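Local coordinates for triosephosphate isomerase (Toxoplasma gondii, PDB 5UPR) that probably interconverts D-glyceraldehyde 3-phosphate and dihydroxyacetone phosphate, a step of glycolysis and gluconeogenesis, as a homodimer of TIM-barrel subunits, at the interface of chains A and B. Residues are numbered along the deposited sequence; one frame, centred on the assembly and turned at random. Chains: chain A/B, Triosephosphate isomerase.

The interface of chains A and B. Residues chain A 18, 105, 109; chain B 75, 81-84.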
# COMPACT_ATOMS: atom_id res chain seq x y z
N CYS A 18 8.98 3.34 5.50
CA CYS A 18 9.45 2.47 4.40
C CYS A 18 10.86 2.01 4.73
O CYS A 18 11.86 2.37 4.07
CB CYS A 18 9.34 3.22 3.04
SG CYS A 18 9.70 2.14 1.63
N ARG A 105 1.59 10.90 3.43
CA ARG A 105 0.55 10.44 2.49
C ARG A 105 -0.37 11.60 2.11
O ARG A 105 -0.88 11.59 1.00
CB ARG A 105 -0.27 9.28 3.06
CG ARG A 105 0.57 8.04 3.44
CD ARG A 105 -0.25 6.78 3.44
NE ARG A 105 -0.82 6.50 2.10
CZ ARG A 105 -0.14 6.01 1.04
NH1 ARG A 105 1.14 5.63 1.15
NH2 ARG A 105 -0.78 5.79 -0.09
N PHE A 109 3.45 11.37 -3.21
CA PHE A 109 4.73 10.84 -3.62
C PHE A 109 4.97 10.93 -5.11
O PHE A 109 4.15 10.44 -5.96
CB PHE A 109 4.80 9.37 -3.21
CG PHE A 109 4.53 9.11 -1.74
CD1 PHE A 109 5.51 9.39 -0.77
CD2 PHE A 109 3.29 8.65 -1.32
CE1 PHE A 109 5.26 9.13 0.58
CE2 PHE A 109 3.03 8.41 -0.01
CZ PHE A 109 4.03 8.65 0.97
N GLN B 75 9.18 6.08 -4.82
CA GLN B 75 10.31 6.28 -3.92
C GLN B 75 11.14 5.00 -3.97
O GLN B 75 10.64 3.92 -3.61
CB GLN B 75 9.80 6.57 -2.49
CG GLN B 75 8.80 7.72 -2.46
CD GLN B 75 9.34 8.98 -3.08
OE1 GLN B 75 10.23 9.59 -2.53
NE2 GLN B 75 8.86 9.36 -4.30
N PHE B 81 8.57 7.15 3.96
CA PHE B 81 7.51 7.07 3.00
C PHE B 81 6.39 6.16 3.56
O PHE B 81 6.20 5.00 3.15
CB PHE B 81 8.02 6.57 1.65
CG PHE B 81 9.40 7.08 1.29
CD1 PHE B 81 9.63 8.43 1.14
CD2 PHE B 81 10.45 6.18 1.08
CE1 PHE B 81 10.91 8.90 0.85
CE2 PHE B 81 11.71 6.63 0.74
CZ PHE B 81 11.95 8.00 0.62
N THR B 82 5.62 6.74 4.47
CA THR B 82 4.56 6.00 5.18
C THR B 82 3.57 5.35 4.20
O THR B 82 3.02 6.03 3.30
CB THR B 82 3.88 6.91 6.24
OG1 THR B 82 4.87 7.27 7.28
CG2 THR B 82 2.78 6.23 6.89
N GLY B 83 3.38 4.05 4.34
CA GLY B 83 2.45 3.27 3.53
C GLY B 83 2.89 2.88 2.15
O GLY B 83 2.08 2.35 1.38
N GLU B 84 4.15 3.15 1.82
CA GLU B 84 4.75 2.81 0.53
C GLU B 84 5.69 1.63 0.65
O GLU B 84 6.41 1.56 1.64
CB GLU B 84 5.59 4.05 0.00
CG GLU B 84 4.79 5.28 -0.32
CD GLU B 84 3.84 5.05 -1.48
OE1 GLU B 84 4.33 4.91 -2.63
OE2 GLU B 84 2.62 5.03 -1.24
O HOH W 1 0.56 5.03 -2.87
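A:Arg105 and B:Glu84 form a salt bridge across the dimer interface. NH1 of A:Arg105 lies 2.9 Å from OE2 of B:Glu84. The hydrogen bond is nearly straight. OE2 accepts through its anti lone pair, the one turned away from OE1. The two flat groups are nearly coplanar. A:Arg105 NH1 also donates to the backbone carbonyl O of B:Thr82, at 2.9 Å. This bond falls on a lone pair in the carbonyl plane. Both acceptors sit close to the guanidinium plane, so together they would limit rotation of the group. The arginine chain bends at chi3 (62°), which turns its end toward the 81-84 segment. A water joins the other terminal nitrogen, A:Arg105 NH2, to B:Glu84 OE2. OE2 thus has both a direct and a water-mediated link to the same arginine, which would be expected to favour its charged form.

Packing continues on the ring of A:Phe109. CG of B:Glu84 lies over the ring centre, 3.6 Å from the A:Phe109 centroid, as a CH-pi contact. The carboxylate stacks against the ring with the planes 22° apart. A bend at chi2 (-65°) folds the glutamate over this face. At the ring rim, CE1 of A:Phe109 meets CA of B:Phe81 at 3.9 Å, and CD1 meets CG of B:Gln75. B:Gln75 also lays its CB over a face of the B:Phe81 ring, a contact within chain B that supports this aromatic side chain.

A:Cys18 touches the same segment from another side. CB of A:Cys18 packs 3.7 Å from CD2 of B:Phe81. Its SG makes a weak hydrogen bond to the backbone O of B:Glu84.

The patch is part of the two-fold interface of the homodimer and has a twin with the chains exchanged. The 75-84 region belongs to the interdigitating loop typical of triosephosphate isomerases. Here it docks against the neighbouring subunit and helps hold the dimer together. A:Cys18 directly follows the catalytic lysine, so the contact probably also steadies the partner's active-site loop.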